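Long-range contacts in superoxide dismutase [Ni] (Streptomyces coelicolor, PDB 1T6U), which catalyses the dismutation of superoxide to hydrogen peroxide and molecular oxygen, using a nickel ion as cofactor in a hollow, roughly spherical homohexamer: residues 48-52 / 85-89; 24-28 / 40-44. The protein carries 1 engineered substitution. Residue numbers count along the deposited sequence, not the author numbering.

Contact 1 of 2, residues 48-52 / 85-89. Engineered in segment 85-89: Met85 (natural residue Leu).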
ATOM      1  N   ALA A  48       0.064 -14.181  -3.297  1.00  7.69           N
ATOM      2  CA  ALA A  48       0.969 -14.592  -4.372  1.00  6.83           C
ATOM      3  C   ALA A  48       1.854 -13.413  -4.775  1.00  6.56           C
ATOM      4  O   ALA A  48       3.049 -13.570  -5.005  1.00  7.61           O
ATOM      5  CB  ALA A  48       0.193 -15.121  -5.540  1.00  8.20           C
ATOM      6  N   GLU A  49       1.266 -12.223  -4.881  1.00  7.28           N
ATOM      7  CA  GLU A  49       2.054 -11.034  -5.186  1.00  8.16           C
ATOM      8  C   GLU A  49       3.122 -10.751  -4.135  1.00  7.51           C
ATOM      9  O   GLU A  49       4.241 -10.411  -4.492  1.00  8.93           O
ATOM     10  CB  GLU A  49       1.114  -9.819  -5.321  1.00  8.98           C
ATOM     11  CG  GLU A  49       1.826  -8.510  -5.661  1.00 10.08           C
ATOM     12  CD  GLU A  49       2.418  -8.457  -7.050  1.00 12.52           C
ATOM     13  OE1 GLU A  49       2.355  -9.407  -7.867  1.00 11.28           O
ATOM     14  OE2 GLU A  49       2.980  -7.360  -7.335  1.00 17.55           O
ATOM     15  N   LEU A  50       2.782 -10.919  -2.864  1.00  7.02           N
ATOM     16  CA  LEU A  50       3.751 -10.742  -1.799  1.00  7.81           C
ATOM     17  C   LEU A  50       4.889 -11.772  -1.934  1.00  8.84           C
ATOM     18  O   LEU A  50       6.081 -11.463  -1.766  1.00  8.61           O
ATOM     19  CB  LEU A  50       3.081 -10.879  -0.448  1.00  8.93           C
ATOM     20  CG  LEU A  50       2.247  -9.713   0.020  1.00 10.96           C
ATOM     21  CD1 LEU A  50       1.447 -10.074   1.251  1.00 16.26           C
ATOM     22  CD2 LEU A  50       3.161  -8.501   0.305  1.00 19.57           C
ATOM     23  N   ALA A  51       4.532 -13.012  -2.243  1.00  7.76           N
ATOM     24  CA  ALA A  51       5.544 -14.056  -2.450  1.00  8.17           C
ATOM     25  C   ALA A  51       6.485 -13.681  -3.580  1.00  7.46           C
ATOM     26  O   ALA A  51       7.698 -13.874  -3.484  1.00  9.44           O
ATOM     27  CB  ALA A  51       4.897 -15.408  -2.711  1.00  8.51           C
ATOM     28  N   LYS A  52       5.953 -13.125  -4.674  1.00  8.99           N
ATOM     29  CA  LYS A  52       6.803 -12.678  -5.761  1.00  8.07           C
ATOM     30  C   LYS A  52       7.777 -11.593  -5.316  1.00  9.25           C
ATOM     31  O   LYS A  52       8.975 -11.634  -5.669  1.00  8.44           O
ATOM     32  CB  LYS A  52       5.951 -12.189  -6.924  1.00  9.03           C
ATOM     33  CG  LYS A  52       5.231 -13.283  -7.701  1.00 10.06           C
ATOM     34  CD  LYS A  52       4.419 -12.727  -8.870  1.00  9.30           C
ATOM     35  CE  LYS A  52       5.232 -12.558 -10.122  1.00 10.54           C
ATOM     36  NZ  LYS A  52       4.486 -11.758 -11.149  1.00 11.83           N
ATOM     37  N   MET A  85       4.656 -18.633  -9.559  1.00 11.13           N
ATOM     38  CA  MET A  85       3.755 -17.864  -8.710  1.00 11.22           C
ATOM     39  C   MET A  85       2.651 -17.214  -9.536  1.00 11.55           C
ATOM     40  O   MET A  85       1.496 -17.149  -9.125  1.00 10.32           O
ATOM     41  CB  MET A  85       4.523 -16.816  -7.899  1.00 18.49           C
ATOM     42  CG  MET A  85       5.343 -17.338  -6.755  1.00 24.34           C
ATOM     43  SD  MET A  85       4.489 -18.146  -5.400  1.00 30.89           S
ATOM     44  CE  MET A  85       2.746 -17.764  -5.557  1.00 12.13           C
ATOM     45  N   SER A  86       3.010 -16.712 -10.710  1.00 11.11           N
ATOM     46  CA  SER A  86       2.030 -16.169 -11.619  1.00 10.92           C
ATOM     47  C   SER A  86       1.021 -17.254 -11.992  1.00 10.59           C
ATOM     48  O   SER A  86      -0.176 -17.006 -12.110  1.00 10.76           O
ATOM     49  CB  SER A  86       2.660 -15.617 -12.874  1.00 12.23           C
ATOM     50  OG  SER A  86       3.399 -14.432 -12.654  1.00 12.11           O
ATOM     51  N   ALA A  87       1.498 -18.460 -12.249  1.00 11.35           N
ATOM     52  CA  ALA A  87       0.591 -19.558 -12.603  1.00 11.20           C
ATOM     53  C   ALA A  87      -0.325 -19.913 -11.447  1.00 10.41           C
ATOM     54  O   ALA A  87      -1.501 -20.239 -11.658  1.00 10.30           O
ATOM     55  CB  ALA A  87       1.380 -20.777 -13.039  1.00 12.63           C
ATOM     56  N   ALA A  88       0.174 -19.848 -10.218  1.00  9.88           N
ATOM     57  CA  ALA A  88      -0.675 -20.098  -9.039  1.00  9.79           C
ATOM     58  C   ALA A  88      -1.726 -19.018  -8.889  1.00  9.20           C
ATOM     59  O   ALA A  88      -2.882 -19.272  -8.545  1.00 10.05           O
ATOM     60  CB  ALA A  88       0.169 -20.207  -7.775  1.00  9.43           C
ATOM     61  N   LYS A  89      -1.385 -17.759  -9.120  1.00 10.41           N
ATOM     62  CA  LYS A  89      -2.417 -16.704  -9.191  1.00  9.75           C
ATOM     63  C   LYS A  89      -3.540 -17.097 -10.128  1.00 10.94           C
ATOM     64  O   LYS A  89      -4.711 -16.912  -9.780  1.00 10.94           O
ATOM     65  CB  LYS A  89      -1.904 -15.327  -9.680  1.00 12.36           C
ATOM     66  CG  LYS A  89      -1.043 -14.573  -8.681  1.00 11.57           C
ATOM     67  CD  LYS A  89      -0.640 -13.244  -9.330  1.00  8.53           C
ATOM     68  CE  LYS A  89       0.225 -12.366  -8.419  1.00 10.94           C
ATOM     69  NZ  LYS A  89       0.534 -11.045  -9.048  1.00 10.40           N
TER
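Long side chains can fill the space that a small residue leaves between antiparallel helices, as residues 48-52 and 85-89 illustrate. The CA atoms of Ala48 and Met85 lie 6.1 Å apart, and both residues point toward the opposing helix. Lys89, with chi1 m and chi2 to chi4 all t, is extended: its CG rests 3.4 Å from Ala48 CB, and its NZ donates to Glu49 OE1 at 2.7 Å, closing a salt bridge. Glu49 starts away from the partner, but its t, p conformation brings the carboxylate to the ammonium. The pairing joins helices 34-62 and 74-89, two members of the four-helix bundle. Met85, an engineered replacement of leucine, has chi1 and chi2 both m, which set SD 3.9 Å from Ala51 CB; chi3, near -14°, turns CE to 3.7 Å from Ala48 CB. Lys52 lays CG 3.6 Å from Met85 CB through chi1 m; a bend at chi3 (p) then sends NZ to Ser86 OG in a weak 3.3 Å hydrogen bond. Although Lys52 NZ and Lys89 NZ are 4.5 Å apart, each forms a salt bridge with Asp3 of a neighbouring subunit, which also accepts a hydrogen bond from Ser86.

Contact 2 of 2, residues 24-28 / 40-44; sequences VQEKM and ATVIK
Both segments are alpha helix, with phi/psi near -60/-42 and i+4 to i backbone hydrogen bonds from Met28 N to Val24 O (2.9 Å) and Lys44 N to Ala40 O (2.8 Å). Their local axes run antiparallel at 168° and approach to 10.1 Å; the nearest CA atoms, those of Val24 and Ala40, are 6.2 Å apart. Val24, with chi1 t, sets CG1 3.4 Å from Ala40 O and 3.8 Å from Ala40 CB, and CG2 4.3 Å from Ile43 CG2. One turn on, Met28 (m, t, p) places CG 3.5 Å from Ala40 CB and CE 3.4 Å from Thr41 OG1, itself hydrogen-bonded to Gln37 O. Lys44 (t, t, p, p) packs its CD 3.6 Å from Gln25 CG. No hydrogen bond links the segments: Lys44 NZ is hydrogen-bonded to Ser91 O and Gln25 NE2 to Thr96. Leu4 of another subunit packs on Val24 and Ala40, and Cys2 of that subunit, a nickel ligand, on Ile43, whose side chain is about 6 Å from a bound nickel ion. Consecutive antiparallel helices joined by a short turn, here 12-30 and 34-62, make an alpha-helical hairpin, half of the four-helix bundle.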
ATOM      1  N   VAL A  24      -5.247 -21.630   0.388  1.00  7.83           N
ATOM      2  CA  VAL A  24      -6.413 -21.008  -0.230  1.00  7.62           C
ATOM      3  C   VAL A  24      -6.940 -21.853  -1.371  1.00  8.11           C
ATOM      4  O   VAL A  24      -8.152 -22.094  -1.465  1.00  9.14           O
ATOM      5  CB  VAL A  24      -6.097 -19.565  -0.662  1.00  8.73           C
ATOM      6  CG1 VAL A  24      -7.254 -18.978  -1.460  1.00  9.20           C
ATOM      7  CG2 VAL A  24      -5.848 -18.692   0.559  1.00 10.15           C
ATOM      8  N   GLN A  25      -6.062 -22.338  -2.232  1.00  8.07           N
ATOM      9  CA  GLN A  25      -6.479 -23.215  -3.320  1.00  8.28           C
ATOM     10  C   GLN A  25      -7.181 -24.461  -2.767  1.00  8.80           C
ATOM     11  O   GLN A  25      -8.243 -24.819  -3.287  1.00 10.87           O
ATOM     12  CB  GLN A  25      -5.290 -23.589  -4.212  1.00  8.84           C
ATOM     13  CG  GLN A  25      -4.688 -22.397  -4.925  1.00  7.98           C
ATOM     14  CD  GLN A  25      -3.377 -22.679  -5.627  1.00  9.25           C
ATOM     15  OE1 GLN A  25      -2.511 -23.386  -5.094  1.00  8.68           O
ATOM     16  NE2 GLN A  25      -3.209 -22.071  -6.806  1.00  9.29           N
ATOM     17  N   GLU A  26      -6.631 -25.105  -1.731  1.00  9.28           N
ATOM     18  CA  GLU A  26      -7.308 -26.277  -1.158  1.00 11.76           C
ATOM     19  C   GLU A  26      -8.709 -25.932  -0.666  1.00 12.56           C
ATOM     20  O   GLU A  26      -9.723 -26.635  -0.860  1.00 12.68           O
ATOM     21  CB  GLU A  26      -6.437 -26.858  -0.051  1.00 13.30           C
ATOM     22  CG  GLU A  26      -5.112 -27.415  -0.491  1.00 15.62           C
ATOM     23  CD  GLU A  26      -4.066 -27.631   0.574  1.00 21.53           C
ATOM     24  OE1 GLU A  26      -3.111 -28.409   0.362  1.00 25.01           O
ATOM     25  OE2 GLU A  26      -4.123 -27.038   1.666  1.00 26.69           O
ATOM     26  N   LYS A  27      -8.815 -24.797   0.020  1.00 10.68           N
ATOM     27  CA  LYS A  27     -10.119 -24.409   0.548  1.00 11.78           C
ATOM     28  C   LYS A  27     -11.131 -24.087  -0.533  1.00 11.22           C
ATOM     29  O   LYS A  27     -12.322 -24.290  -0.365  1.00 12.70           O
ATOM     30  CB  LYS A  27      -9.942 -23.183   1.466  1.00 13.17           C
ATOM     31  CG  LYS A  27      -9.202 -23.581   2.743  1.00 18.69           C
ATOM     32  CD  LYS A  27      -8.966 -22.480   3.708  1.00 24.54           C
ATOM     33  CE  LYS A  27      -8.457 -22.944   5.053  1.00 23.83           C
ATOM     34  NZ  LYS A  27      -9.171 -24.067   5.702  1.00 34.47           N
ATOM     35  N   MET A  28     -10.680 -23.574  -1.649  1.00 10.94           N
ATOM     36  CA  MET A  28     -11.579 -23.303  -2.763  1.00 10.75           C
ATOM     37  C   MET A  28     -12.233 -24.577  -3.226  1.00 12.28           C
ATOM     38  O   MET A  28     -13.322 -24.560  -3.716  1.00 15.24           O
ATOM     39  CB  MET A  28     -10.851 -22.605  -3.933  1.00 10.74           C
ATOM     40  CG  MET A  28     -10.358 -21.209  -3.543  1.00 10.37           C
ATOM     41  SD  MET A  28      -9.556 -20.284  -4.869  1.00 12.43           S
ATOM     42  CE  MET A  28     -10.998 -19.660  -5.735  1.00 16.21           C
ATOM     43  N   ALA A  40     -11.613 -15.764  -1.756  1.00  7.49           N
ATOM     44  CA  ALA A  40     -10.428 -16.601  -1.870  1.00  7.20           C
ATOM     45  C   ALA A  40      -9.572 -16.126  -3.039  1.00  7.48           C
ATOM     46  O   ALA A  40      -8.340 -16.134  -2.957  1.00  8.06           O
ATOM     47  CB  ALA A  40     -10.879 -18.065  -2.018  1.00  8.19           C
ATOM     48  N   THR A  41     -10.205 -15.738  -4.143  1.00  8.85           N
ATOM     49  CA  THR A  41      -9.478 -15.308  -5.320  1.00  8.66           C
ATOM     50  C   THR A  41      -8.773 -14.007  -5.050  1.00  9.17           C
ATOM     51  O   THR A  41      -7.588 -13.871  -5.403  1.00  9.42           O
ATOM     52  CB  THR A  41     -10.433 -15.188  -6.521  1.00  8.67           C
ATOM     53  OG1 THR A  41     -11.087 -16.443  -6.769  1.00 11.13           O
ATOM     54  CG2 THR A  41      -9.681 -14.806  -7.792  1.00 11.37           C
ATOM     55  N   VAL A  42      -9.455 -13.040  -4.427  1.00  9.24           N
ATOM     56  CA  VAL A  42      -8.855 -11.783  -4.012  1.00  9.91           C
ATOM     57  C   VAL A  42      -7.613 -12.011  -3.144  1.00  8.24           C
ATOM     58  O   VAL A  42      -6.536 -11.476  -3.388  1.00  9.04           O
ATOM     59  CB  VAL A  42      -9.876 -10.926  -3.227  1.00 12.36           C
ATOM     60  CG1 VAL A  42      -9.176  -9.727  -2.596  1.00 17.38           C
ATOM     61  CG2 VAL A  42     -11.021 -10.502  -4.117  1.00 14.56           C
ATOM     62  N   ILE A  43      -7.765 -12.863  -2.124  1.00  8.07           N
ATOM     63  CA  ILE A  43      -6.666 -13.066  -1.176  1.00  7.77           C
ATOM     64  C   ILE A  43      -5.511 -13.813  -1.802  1.00  7.45           C
ATOM     65  O   ILE A  43      -4.329 -13.480  -1.581  1.00  8.54           O
ATOM     66  CB  ILE A  43      -7.272 -13.773   0.064  1.00  7.33           C
ATOM     67  CG1 ILE A  43      -8.125 -12.757   0.849  1.00  8.31           C
ATOM     68  CG2 ILE A  43      -6.253 -14.449   0.925  1.00  9.75           C
ATOM     69  CD1 ILE A  43      -8.974 -13.329   1.945  1.00  9.98           C
ATOM     70  N   LYS A  44      -5.832 -14.848  -2.562  1.00  7.44           N
ATOM     71  CA  LYS A  44      -4.807 -15.616  -3.257  1.00  7.73           C
ATOM     72  C   LYS A  44      -3.965 -14.673  -4.094  1.00  6.84           C
ATOM     73  O   LYS A  44      -2.726 -14.760  -4.145  1.00  8.12           O
ATOM     74  CB  LYS A  44      -5.463 -16.698  -4.133  1.00  8.05           C
ATOM     75  CG  LYS A  44      -4.457 -17.486  -4.974  1.00  8.86           C
ATOM     76  CD  LYS A  44      -5.001 -18.826  -5.457  1.00  8.57           C
ATOM     77  CE  LYS A  44      -6.229 -18.746  -6.329  1.00  9.44           C
ATOM     78  NZ  LYS A  44      -5.857 -18.156  -7.634  1.00  9.92           N
TER

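How the contacts relate
Contacts 1 and 2 share helix 34-62, which pairs antiparallel with helix 12-30 in contact 2 and, further along, with helix 74-89 in contact 1. In sequence they come in series: 24-28 / 40-44 is complete before 48-52 begins. Their centres are about 12 Å apart, contact 1 lying about 7 Å from the centre of the chain and contact 2 about 16 Å. They meet directly, because Lys44 NZ comes within 2.7 Å of Lys89 O at the end of helix 74-89. One long helix can engage successive partners along its length, as helix 34-62 does here, while neighbouring subunits of the hexamer also pack against both contacts.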